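Local atomic coordinates of hypothetical protein VPA1032 (Vibrio parahaemolyticus, PDB entry 1ZBP), a protein that is of unknown function but belongs to the ImpE family, whose members are often encoded together with type VI secretion genes. Residues Lys241-Gly246 / Leu250-Leu255; Ser32-Phe37 / Ile58-Glu63; Lys92-Gly95 / Leu100-Ser103; Gly45-Ala50 / Lys76-Arg81. All coordinates share one frame; numbering follows the deposited sequence.

In the fold
Contacts 1 and 4 are buried, contact 3 is partly buried, and contact 2 lies on the surface. Contacts 2 and 4 both use helix 47-60: its end meets the start of helix 31-44 in contact 2, and its start meets helix 65-84 in contact 4, with the two centres about 18 Å apart. Contact 1, about 35 Å from contact 2 between centres, belongs to the beta part and is the one laced by backbone hydrogen bonds. The other three depend on side-chain packing: in contact 2 a leucine methyl over an arginine's flat end and a phenylalanine edge at its stem, in contact 4 a phenylalanine partly against helix backbone, in contact 3 lysine and leucine around threonine.

Contact 1 of 4, residues Lys241-Gly246 / Leu250-Leu255; sequences KCWLVG and LPISDL
Trp-243 and Leu-250 form a hydrogen-bonded antiparallel pair, and Cys-242 and Pro-251 follow as a non-hydrogen-bonded pair, so strands 242-245 and 248-251 make a beta hairpin. Its backbone bonds are short. Trp-243 N gives its proton to Leu-250 O at 2.6 Å, and Leu-250 N returns one to Trp-243 O at 2.7 Å. Ile-252 N adds a third bond to Lys-241 O at 2.8 Å, almost straight at hydrogen (172°). Proline suits position 251 because its N faces away from strand 242-245, and strand 248-251 is the outermost of the sheet within the chain, with no further strand there to bond to.

The apolar packing centres on the indole. Ile-252 carries CG1 anti to its backbone N (chi1 -162°), which lets CD1 sit over the middle of the six-membered ring, a CH-pi contact of 3.6 Å from that methyl to the ring centroid. Leu-255 crosses the indole at about a right angle, its CD2 3.5 Å from Trp-243 CZ3. Nearer the turn, Val-245 CG2 rests on Leu-250 CB at 4.0 Å. Branched and aliphatic side chains fit here since their methyls pack closely on a flat buried ring.

At its polar end Lys-241 leads away and forms a salt bridge with Glu-157, while the indole NE1 makes a weak hydrogen bond to Asp-147. Strand 242-245 is also bonded along its other edge to strand 140-147, whose Val-145 touches Trp-243, so the hairpin ends the eight-stranded antiparallel sheet; Ile-178 of strand 173-178 packs against both Ile-252 and Leu-255.

Contact 2 of 4, residues Ser32-Phe37 / Ile58-Glu63; sequences SLRSSF and IKLFPE
Arg-34 NE donates a hydrogen bond to Pro-28 O while Leu-60 CD1 lies 3.5 Å from that same nitrogen, so one polar atom is held by a carbonyl and overlaid by a methyl. The setting is the open end of an antiparallel alpha-alpha hairpin, where the beginning of helix 31-44 faces the last turn of helix 47-60.

Arginine suits this partly exposed place because its long aliphatic stem can bridge segments whose nearest CA atoms, those of Arg-34 and Leu-60, are 10.3 Å apart. The chain runs extended from CG to NE, then turns at chi4 (-80°), presenting one face of the guanidinium to Leu-60. That methyl stands toward the rim of the flat group, with Arg-34 CZ 3.7 Å from Leu-60 CD1. Earlier in helix 47-60, Gln-53, Gln-56 and Ser-57 also touch the arginine.

The ring plane of Phe-61, the first residue to leave helical geometry, stands 50° from that of the guanidinium, and Leu-60 CB packs over one ring face. The flat aromatic ring gives the arginine stem an apolar edge to lie against: Arg-34 CD lies in the ring plane, 3.9 Å from Phe-61 CE2.

Contact 3 of 4, residues Lys92-Gly95 / Leu100-Ser103; sequences KVLG and LTKS
Lys-92 holds CG between its backbone N and carbonyl carbon (chi1 49°) and bends again at chi3 (-61°), a course that lays its methylenes along Thr-101. The two side chains run past each other in opposite directions, with Lys-92 CD 3.5 Å from Thr-101 CG2 and Lys-92 CE 3.6 Å from Thr-101 OG1. A lysine works here because its stem is apolar enough to cover a threonine methyl while its amino group goes on to a weak hydrogen bond with Tyr-155 OH.

Leu-94 comes to the same helix from the loop. Its chi1 of 103° is far from a staggered value, which suggests strain or an uncertain placement, and the 3.0 Å between Leu-94 CD2 and Thr-101 OG1 is tight for a methyl and an oxygen. The other branch packs closely too, with Leu-94 CD1 3.5 Å from Leu-100 CD2. Leu-100 in turn is buried against Ile-126 of helix 116-129, where a leucine fits the apolar surroundings.

Asn-97 OD1 accepts from Leu-100 N just ahead, consistent with an N-cap. The whole is a strand-loop-helix unit, in which the chain leaving strand 91-92 folds back onto the first turn of helix 98-113.

Contact 4 of 4, residues Gly45-Ala50 / Lys76-Arg81; sequences GDFERA and KAAQAR
Phe-47 crosses to Ala-78 and Gln-79 with its CB already 3.4 Å from Gln-79 OE1. The same oxygen lies beyond the CD2 edge, displaced from the ring plane toward the Ala-78 side, 3.7 Å from Phe-47 CG and 3.3 Å from Phe-47 CD2, probably a weakly favourable C-H to oxygen approach. Gln-79 brings it there by bending at chi2 (67°), and its amide plane stands almost square to the ring, at 89°; its NE2 is turned to a weak hydrogen bond with Asp-83.

Farther out, Phe-47 CE2 meets the backbone, 3.6 Å from Ala-78 O. At the tip, Phe-47 CZ lies 3.8 Å from Ala-78 CB, and Phe-47 CE1 comes to 3.7 Å from that methyl. A small residue is apt at 78 because the ring can press close to the helix backbone. Ala-78 C lies over one ring face, toward its rim, and Gly-45 O over the centre of the opposite face, so the phenyl is sandwiched between main-chain groups. Val-75, Lys-82 and Trp-189 add to its surroundings.

Gly-45 takes the positive phi that ends helix 31-44, and Asp-46 serves as N-cap, its OD1 accepting from Arg-49 N at 3.2 Å. This short turn joins helices 31-44 and 47-60 as an antiparallel alpha-alpha hairpin. The contact itself packs the start of helix 47-60 on later turns of helix 65-84, the next in the chain.

Contact 1 of 4, residues Lys241-Gly246 / Leu250-Leu255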
loop_
_atom_site.group_PDB
_atom_site.type_symbol
_atom_site.label_atom_id
_atom_site.label_comp_id
_atom_site.label_asym_id
_atom_site.label_seq_id
_atom_site.Cartn_x
_atom_site.Cartn_y
_atom_site.Cartn_z
ATOM N N LYS A 241 -4.111 6.460 3.816
ATOM C CA LYS A 241 -5.318 5.687 4.047
ATOM C C LYS A 241 -6.001 6.115 5.347
ATOM O O LYS A 241 -5.341 6.549 6.296
ATOM C CB LYS A 241 -4.987 4.185 4.067
ATOM C CG LYS A 241 -4.408 3.657 2.739
ATOM C CD LYS A 241 -4.216 2.135 2.729
ATOM C CE LYS A 241 -3.639 1.650 1.387
ATOM N NZ LYS A 241 -3.486 0.154 1.334
ATOM N N CYS A 242 -7.324 5.989 5.383
ATOM C CA CYS A 242 -8.126 6.375 6.550
ATOM C C CYS A 242 -9.068 5.167 6.624
ATOM O O CYS A 242 -9.604 4.763 5.610
ATOM C CB CYS A 242 -8.887 7.707 6.257
ATOM S SG CYS A 242 -9.180 8.954 7.653
ATOM N N TRP A 243 -9.231 4.580 7.807
ATOM C CA TRP A 243 -10.082 3.410 8.013
ATOM C C TRP A 243 -11.277 3.740 8.893
ATOM O O TRP A 243 -11.217 4.616 9.755
ATOM C CB TRP A 243 -9.297 2.261 8.696
ATOM C CG TRP A 243 -8.362 1.475 7.804
ATOM C CD1 TRP A 243 -8.053 1.745 6.507
ATOM C CD2 TRP A 243 -7.607 0.301 8.161
ATOM N NE1 TRP A 243 -7.156 0.818 6.028
ATOM C CE2 TRP A 243 -6.865 -0.081 7.023
ATOM C CE3 TRP A 243 -7.484 -0.465 9.336
ATOM C CZ2 TRP A 243 -6.016 -1.186 7.013
ATOM C CZ3 TRP A 243 -6.632 -1.574 9.329
ATOM C CH2 TRP A 243 -5.911 -1.920 8.171
ATOM N N LEU A 244 -12.362 3.017 8.669
ATOM C CA LEU A 244 -13.566 3.184 9.459
ATOM C C LEU A 244 -13.481 2.128 10.564
ATOM O O LEU A 244 -13.585 0.937 10.287
ATOM C CB LEU A 244 -14.789 2.927 8.581
ATOM C CG LEU A 244 -16.161 3.174 9.206
ATOM C CD1 LEU A 244 -16.290 4.654 9.613
ATOM C CD2 LEU A 244 -17.244 2.801 8.197
ATOM N N VAL A 245 -13.264 2.555 11.805
ATOM C CA VAL A 245 -13.180 1.615 12.925
ATOM C C VAL A 245 -14.361 1.890 13.830
ATOM O O VAL A 245 -14.402 2.906 14.528
ATOM C CB VAL A 245 -11.877 1.780 13.757
ATOM C CG1 VAL A 245 -10.689 1.237 13.002
ATOM C CG2 VAL A 245 -11.647 3.236 14.077
ATOM N N GLY A 246 -15.328 0.984 13.819
ATOM C CA GLY A 246 -16.498 1.205 14.635
ATOM C C GLY A 246 -17.352 2.300 14.025
ATOM O O GLY A 246 -17.983 2.082 12.998
ATOM N N LEU A 250 -10.230 6.707 11.103
ATOM C CA LEU A 250 -8.882 6.700 11.668
ATOM C C LEU A 250 -7.832 6.607 10.578
ATOM O O LEU A 250 -7.889 5.723 9.732
ATOM C CB LEU A 250 -8.699 5.509 12.621
ATOM C CG LEU A 250 -7.294 5.301 13.214
ATOM C CD1 LEU A 250 -7.084 6.306 14.350
ATOM C CD2 LEU A 250 -7.123 3.870 13.738
ATOM N N PRO A 251 -6.878 7.546 10.560
ATOM C CA PRO A 251 -5.837 7.481 9.527
ATOM C C PRO A 251 -4.930 6.288 9.832
ATOM O O PRO A 251 -4.636 6.003 10.994
ATOM C CB PRO A 251 -5.127 8.830 9.651
ATOM C CG PRO A 251 -5.419 9.270 11.047
ATOM C CD PRO A 251 -6.839 8.827 11.281
ATOM N N ILE A 252 -4.499 5.580 8.798
ATOM C CA ILE A 252 -3.677 4.399 9.004
ATOM C C ILE A 252 -2.428 4.720 9.825
ATOM O O ILE A 252 -1.975 3.886 10.609
ATOM C CB ILE A 252 -3.309 3.737 7.648
ATOM C CG1 ILE A 252 -2.856 2.303 7.891
ATOM C CG2 ILE A 252 -2.232 4.532 6.911
ATOM C CD1 ILE A 252 -3.930 1.444 8.475
ATOM N N SER A 253 -1.903 5.938 9.682
ATOM C CA SER A 253 -0.711 6.324 10.426
ATOM C C SER A 253 -0.932 6.344 11.942
ATOM O O SER A 253 0.030 6.349 12.709
ATOM C CB SER A 253 -0.205 7.694 9.956
ATOM O OG SER A 253 -1.077 8.740 10.350
ATOM N N ASP A 254 -2.183 6.358 12.387
ATOM C CA ASP A 254 -2.437 6.366 13.825
ATOM C C ASP A 254 -2.791 4.989 14.321
ATOM O O ASP A 254 -3.250 4.831 15.447
ATOM C CB ASP A 254 -3.570 7.310 14.202
ATOM C CG ASP A 254 -3.242 8.750 13.918
ATOM O OD1 ASP A 254 -2.039 9.091 13.856
ATOM O OD2 ASP A 254 -4.194 9.543 13.762
ATOM N N LEU A 255 -2.599 3.990 13.472
ATOM C CA LEU A 255 -2.884 2.616 13.855
ATOM C C LEU A 255 -1.559 1.899 14.123
ATOM O O LEU A 255 -0.707 1.824 13.237
ATOM C CB LEU A 255 -3.643 1.903 12.731
ATOM C CG LEU A 255 -3.986 0.435 12.993
ATOM C CD1 LEU A 255 -4.997 0.341 14.135
ATOM C CD2 LEU A 255 -4.543 -0.206 11.732
#

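Contact 2 of 4, residues Ser32-Phe37 / Ile58-Glu63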
loop_
_atom_site.group_PDB
_atom_site.type_symbol
_atom_site.label_atom_id
_atom_site.label_comp_id
_atom_site.label_asym_id
_atom_site.label_seq_id
_atom_site.Cartn_x
_atom_site.Cartn_y
_atom_site.Cartn_z
ATOM N N SER A 32 25.040 6.713 -0.998
ATOM C CA SER A 32 23.997 7.439 -0.266
ATOM C C SER A 32 23.099 8.287 -1.162
ATOM O O SER A 32 21.889 8.324 -0.967
ATOM C CB SER A 32 24.621 8.346 0.804
ATOM O OG SER A 32 25.307 7.598 1.794
ATOM N N LEU A 33 23.690 8.978 -2.133
ATOM C CA LEU A 33 22.906 9.810 -3.034
ATOM C C LEU A 33 22.030 8.950 -3.935
ATOM O O LEU A 33 20.829 9.189 -4.040
ATOM C CB LEU A 33 23.817 10.706 -3.883
ATOM C CG LEU A 33 24.406 11.943 -3.189
ATOM C CD1 LEU A 33 25.409 12.644 -4.107
ATOM C CD2 LEU A 33 23.278 12.900 -2.818
ATOM N N ARG A 34 22.623 7.948 -4.581
ATOM C CA ARG A 34 21.859 7.070 -5.465
ATOM C C ARG A 34 20.745 6.374 -4.678
ATOM O O ARG A 34 19.609 6.279 -5.146
ATOM C CB ARG A 34 22.786 6.039 -6.126
ATOM C CG ARG A 34 23.651 6.608 -7.246
ATOM C CD ARG A 34 24.624 5.564 -7.784
ATOM N NE ARG A 34 25.447 6.061 -8.890
ATOM C CZ ARG A 34 25.047 6.148 -10.157
ATOM N NH1 ARG A 34 25.870 6.617 -11.090
ATOM N NH2 ARG A 34 23.830 5.755 -10.498
ATOM N N SER A 35 21.083 5.914 -3.475
ATOM C CA SER A 35 20.136 5.242 -2.587
ATOM C C SER A 35 18.957 6.149 -2.241
ATOM O O SER A 35 17.796 5.741 -2.338
ATOM C CB SER A 35 20.837 4.809 -1.297
ATOM O OG SER A 35 19.937 4.176 -0.396
ATOM N N SER A 36 19.250 7.381 -1.832
ATOM C CA SER A 36 18.193 8.332 -1.490
ATOM C C SER A 36 17.346 8.662 -2.718
ATOM O O SER A 36 16.159 8.965 -2.605
ATOM C CB SER A 36 18.797 9.624 -0.916
ATOM O OG SER A 36 19.505 9.366 0.294
ATOM N N PHE A 37 17.959 8.597 -3.893
ATOM C CA PHE A 37 17.253 8.896 -5.141
ATOM C C PHE A 37 16.287 7.746 -5.510
ATOM O O PHE A 37 15.272 7.962 -6.181
ATOM C CB PHE A 37 18.282 9.132 -6.261
ATOM C CG PHE A 37 17.681 9.277 -7.634
ATOM C CD1 PHE A 37 16.639 10.168 -7.866
ATOM C CD2 PHE A 37 18.149 8.503 -8.697
ATOM C CE1 PHE A 37 16.066 10.284 -9.132
ATOM C CE2 PHE A 37 17.582 8.614 -9.965
ATOM C CZ PHE A 37 16.537 9.506 -10.179
ATOM N N ILE A 58 23.763 -2.082 -7.758
ATOM C CA ILE A 58 24.251 -3.427 -7.464
ATOM C C ILE A 58 25.609 -3.603 -8.111
ATOM O O ILE A 58 26.527 -4.163 -7.507
ATOM C CB ILE A 58 23.276 -4.499 -7.992
ATOM C CG1 ILE A 58 22.060 -4.563 -7.065
ATOM C CG2 ILE A 58 23.970 -5.858 -8.101
ATOM C CD1 ILE A 58 20.948 -5.444 -7.574
ATOM N N LYS A 59 25.736 -3.113 -9.342
ATOM C CA LYS A 59 26.997 -3.208 -10.072
ATOM C C LYS A 59 28.058 -2.357 -9.406
ATOM O O LYS A 59 29.198 -2.794 -9.225
ATOM C CB LYS A 59 26.846 -2.725 -11.511
ATOM C CG LYS A 59 25.982 -3.597 -12.369
ATOM C CD LYS A 59 25.985 -3.096 -13.788
ATOM C CE LYS A 59 25.108 -3.963 -14.652
ATOM N NZ LYS A 59 25.179 -3.539 -16.076
ATOM N N LEU A 60 27.671 -1.141 -9.037
ATOM C CA LEU A 60 28.589 -0.200 -8.426
ATOM C C LEU A 60 28.929 -0.478 -6.989
ATOM O O LEU A 60 30.049 -0.218 -6.554
ATOM C CB LEU A 60 28.023 1.212 -8.531
ATOM C CG LEU A 60 27.846 1.837 -9.914
ATOM C CD1 LEU A 60 27.413 3.281 -9.709
ATOM C CD2 LEU A 60 29.149 1.778 -10.709
ATOM N N PHE A 61 27.956 -1.008 -6.251
ATOM C CA PHE A 61 28.120 -1.278 -4.816
ATOM C C PHE A 61 27.559 -2.653 -4.434
ATOM O O PHE A 61 26.672 -2.759 -3.577
ATOM C CB PHE A 61 27.393 -0.183 -4.018
ATOM C CG PHE A 61 27.655 1.221 -4.524
ATOM C CD1 PHE A 61 28.840 1.887 -4.209
ATOM C CD2 PHE A 61 26.721 1.870 -5.326
ATOM C CE1 PHE A 61 29.082 3.175 -4.679
ATOM C CE2 PHE A 61 26.957 3.156 -5.801
ATOM C CZ PHE A 61 28.142 3.814 -5.478
ATOM N N PRO A 62 28.087 -3.726 -5.051
ATOM C CA PRO A 62 27.635 -5.093 -4.779
ATOM C C PRO A 62 27.638 -5.477 -3.304
ATOM O O PRO A 62 27.073 -6.504 -2.919
ATOM C CB PRO A 62 28.601 -5.945 -5.601
ATOM C CG PRO A 62 29.849 -5.121 -5.611
ATOM C CD PRO A 62 29.310 -3.743 -5.872
ATOM N N GLU A 63 28.279 -4.660 -2.479
ATOM C CA GLU A 63 28.335 -4.936 -1.049
ATOM C C GLU A 63 26.967 -4.684 -0.405
ATOM O O GLU A 63 26.684 -5.191 0.677
ATOM C CB GLU A 63 29.400 -4.062 -0.382
ATOM C CG GLU A 63 29.177 -2.565 -0.559
ATOM C CD GLU A 63 30.151 -1.937 -1.542
ATOM O OE1 GLU A 63 30.344 -2.497 -2.651
ATOM O OE2 GLU A 63 30.707 -0.864 -1.208
#

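Contact 3 of 4, residues Lys92-Gly95 / Leu100-Ser103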
loop_
_atom_site.group_PDB
_atom_site.type_symbol
_atom_site.label_atom_id
_atom_site.label_comp_id
_atom_site.label_asym_id
_atom_site.label_seq_id
_atom_site.Cartn_x
_atom_site.Cartn_y
_atom_site.Cartn_z
ATOM N N LYS A 92 -4.525 -12.842 -3.883
ATOM C CA LYS A 92 -5.393 -12.592 -2.747
ATOM C C LYS A 92 -5.823 -13.840 -1.998
ATOM O O LYS A 92 -6.392 -14.764 -2.571
ATOM C CB LYS A 92 -6.624 -11.820 -3.186
ATOM C CG LYS A 92 -7.294 -12.397 -4.384
ATOM C CD LYS A 92 -8.444 -11.522 -4.747
ATOM C CE LYS A 92 -9.444 -11.468 -3.607
ATOM N NZ LYS A 92 -10.611 -10.603 -3.957
ATOM N N VAL A 93 -5.553 -13.828 -0.696
ATOM C CA VAL A 93 -5.871 -14.925 0.205
ATOM C C VAL A 93 -7.250 -14.691 0.785
ATOM O O VAL A 93 -7.454 -14.836 1.993
ATOM C CB VAL A 93 -4.865 -14.986 1.377
ATOM C CG1 VAL A 93 -5.007 -16.304 2.124
ATOM C CG2 VAL A 93 -3.455 -14.807 0.850
ATOM N N LEU A 94 -8.197 -14.313 -0.066
ATOM C CA LEU A 94 -9.551 -14.053 0.407
ATOM C C LEU A 94 -10.154 -15.334 0.990
ATOM O O LEU A 94 -10.881 -15.296 1.994
ATOM C CB LEU A 94 -10.423 -13.521 -0.736
ATOM C CG LEU A 94 -11.411 -14.497 -1.380
ATOM C CD1 LEU A 94 -12.698 -14.521 -0.551
ATOM C CD2 LEU A 94 -11.699 -14.069 -2.811
ATOM N N GLY A 95 -9.853 -16.467 0.363
ATOM C CA GLY A 95 -10.376 -17.719 0.869
ATOM C C GLY A 95 -10.835 -18.647 -0.226
ATOM O O GLY A 95 -10.252 -18.682 -1.309
ATOM N N LEU A 100 -15.392 -14.302 -5.490
ATOM C CA LEU A 100 -15.153 -12.942 -5.021
ATOM C C LEU A 100 -13.911 -12.370 -5.708
ATOM O O LEU A 100 -13.851 -11.182 -6.021
ATOM C CB LEU A 100 -14.964 -12.948 -3.502
ATOM C CG LEU A 100 -14.790 -11.600 -2.797
ATOM C CD1 LEU A 100 -15.880 -10.625 -3.229
ATOM C CD2 LEU A 100 -14.836 -11.823 -1.298
ATOM N N THR A 101 -12.923 -13.228 -5.939
ATOM C CA THR A 101 -11.700 -12.812 -6.600
ATOM C C THR A 101 -12.051 -12.270 -7.982
ATOM O O THR A 101 -11.450 -11.299 -8.457
ATOM C CB THR A 101 -10.720 -13.987 -6.733
ATOM O OG1 THR A 101 -10.381 -14.460 -5.425
ATOM C CG2 THR A 101 -9.454 -13.559 -7.455
ATOM N N LYS A 102 -13.031 -12.898 -8.624
ATOM C CA LYS A 102 -13.473 -12.452 -9.939
ATOM C C LYS A 102 -14.095 -11.066 -9.793
ATOM O O LYS A 102 -13.783 -10.153 -10.556
ATOM C CB LYS A 102 -14.499 -13.431 -10.532
ATOM C CG LYS A 102 -13.968 -14.253 -11.715
ATOM C CD LYS A 102 -15.086 -15.036 -12.425
ATOM C CE LYS A 102 -16.173 -14.111 -13.005
ATOM N NZ LYS A 102 -15.691 -13.228 -14.118
ATOM N N SER A 103 -14.968 -10.907 -8.804
ATOM C CA SER A 103 -15.610 -9.622 -8.574
ATOM C C SER A 103 -14.585 -8.493 -8.376
ATOM O O SER A 103 -14.750 -7.405 -8.928
ATOM C CB SER A 103 -16.545 -9.710 -7.363
ATOM O OG SER A 103 -17.590 -10.641 -7.589
#

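Contact 4 of 4, residues Gly45-Ala50 / Lys76-Arg81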
loop_
_atom_site.group_PDB
_atom_site.type_symbol
_atom_site.label_atom_id
_atom_site.label_comp_id
_atom_site.label_asym_id
_atom_site.label_seq_id
_atom_site.Cartn_x
_atom_site.Cartn_y
_atom_site.Cartn_z
ATOM N N GLY A 45 6.311 6.725 -7.672
ATOM C CA GLY A 45 5.652 5.687 -8.442
ATOM C C GLY A 45 6.385 5.288 -9.713
ATOM O O GLY A 45 5.960 4.372 -10.411
ATOM N N ASP A 46 7.475 5.978 -10.037
ATOM C CA ASP A 46 8.229 5.637 -11.241
ATOM C C ASP A 46 9.014 4.363 -10.924
ATOM O O ASP A 46 10.194 4.413 -10.561
ATOM C CB ASP A 46 9.193 6.766 -11.628
ATOM C CG ASP A 46 9.694 6.643 -13.066
ATOM O OD1 ASP A 46 9.720 5.512 -13.599
ATOM O OD2 ASP A 46 10.079 7.671 -13.665
ATOM N N PHE A 47 8.353 3.219 -11.053
ATOM C CA PHE A 47 8.992 1.945 -10.748
ATOM C C PHE A 47 10.041 1.535 -11.786
ATOM O O PHE A 47 11.128 1.064 -11.432
ATOM C CB PHE A 47 7.927 0.850 -10.609
ATOM C CG PHE A 47 6.818 1.199 -9.654
ATOM C CD1 PHE A 47 7.096 1.552 -8.340
ATOM C CD2 PHE A 47 5.496 1.195 -10.074
ATOM C CE1 PHE A 47 6.070 1.886 -7.463
ATOM C CE2 PHE A 47 4.461 1.528 -9.203
ATOM C CZ PHE A 47 4.750 1.876 -7.900
ATOM N N GLU A 48 9.724 1.716 -13.063
ATOM C CA GLU A 48 10.648 1.342 -14.130
ATOM C C GLU A 48 12.026 1.987 -13.914
ATOM O O GLU A 48 13.056 1.334 -14.083
ATOM C CB GLU A 48 10.052 1.744 -15.483
ATOM C CG GLU A 48 10.826 1.252 -16.693
ATOM C CD GLU A 48 10.016 1.355 -17.981
ATOM O OE1 GLU A 48 9.491 2.454 -18.278
ATOM O OE2 GLU A 48 9.910 0.337 -18.707
ATOM N N ARG A 49 12.026 3.259 -13.517
ATOM C CA ARG A 49 13.255 4.009 -13.257
ATOM C C ARG A 49 13.927 3.519 -11.968
ATOM O O ARG A 49 15.129 3.240 -11.949
ATOM C CB ARG A 49 12.920 5.508 -13.147
ATOM C CG ARG A 49 14.104 6.463 -12.958
ATOM C CD ARG A 49 15.022 6.475 -14.174
ATOM N NE ARG A 49 15.992 7.571 -14.123
ATOM C CZ ARG A 49 16.994 7.725 -14.986
ATOM N NH1 ARG A 49 17.161 6.849 -15.972
ATOM N NH2 ARG A 49 17.826 8.755 -14.869
ATOM N N ALA A 50 13.148 3.419 -10.891
ATOM C CA ALA A 50 13.664 2.960 -9.602
ATOM C C ALA A 50 14.387 1.627 -9.757
ATOM O O ALA A 50 15.427 1.392 -9.148
ATOM C CB ALA A 50 12.518 2.816 -8.594
ATOM N N LYS A 76 8.734 -4.598 -7.405
ATOM C CA LYS A 76 8.012 -5.575 -8.207
ATOM C C LYS A 76 6.585 -5.703 -7.670
ATOM O O LYS A 76 5.620 -5.580 -8.425
ATOM C CB LYS A 76 8.739 -6.919 -8.153
ATOM C CG LYS A 76 8.084 -8.053 -8.924
ATOM C CD LYS A 76 8.908 -9.324 -8.752
ATOM C CE LYS A 76 8.249 -10.548 -9.357
ATOM N NZ LYS A 76 8.943 -11.785 -8.889
ATOM N N ALA A 77 6.455 -5.931 -6.364
ATOM C CA ALA A 77 5.132 -6.049 -5.746
ATOM C C ALA A 77 4.305 -4.790 -6.029
ATOM O O ALA A 77 3.143 -4.885 -6.405
ATOM C CB ALA A 77 5.269 -6.262 -4.237
ATOM N N ALA A 78 4.921 -3.619 -5.872
ATOM C CA ALA A 78 4.242 -2.349 -6.102
ATOM C C ALA A 78 3.866 -2.197 -7.564
ATOM O O ALA A 78 2.926 -1.461 -7.914
ATOM C CB ALA A 78 5.116 -1.191 -5.679
ATOM N N GLN A 79 4.601 -2.879 -8.434
ATOM C CA GLN A 79 4.282 -2.790 -9.845
ATOM C C GLN A 79 3.067 -3.668 -10.104
ATOM O O GLN A 79 2.154 -3.277 -10.831
ATOM C CB GLN A 79 5.453 -3.250 -10.706
ATOM C CG GLN A 79 5.128 -3.171 -12.187
ATOM C CD GLN A 79 4.957 -1.749 -12.679
ATOM O OE1 GLN A 79 5.873 -0.927 -12.580
ATOM N NE2 GLN A 79 3.782 -1.450 -13.220
ATOM N N ALA A 80 3.045 -4.849 -9.494
ATOM C CA ALA A 80 1.908 -5.751 -9.689
ATOM C C ALA A 80 0.613 -5.089 -9.181
ATOM O O ALA A 80 -0.470 -5.315 -9.734
ATOM C CB ALA A 80 2.148 -7.091 -8.972
ATOM N N ARG A 81 0.730 -4.271 -8.135
ATOM C CA ARG A 81 -0.421 -3.576 -7.569
ATOM C C ARG A 81 -0.895 -2.474 -8.500
ATOM O O ARG A 81 -2.095 -2.289 -8.700
ATOM C CB ARG A 81 -0.066 -2.994 -6.191
ATOM C CG ARG A 81 -1.046 -1.971 -5.631
ATOM C CD ARG A 81 -0.553 -1.567 -4.261
ATOM N NE ARG A 81 -1.418 -0.644 -3.547
ATOM C CZ ARG A 81 -1.143 0.644 -3.361
ATOM N NH1 ARG A 81 -0.024 1.169 -3.856
ATOM N NH2 ARG A 81 -1.965 1.401 -2.632
#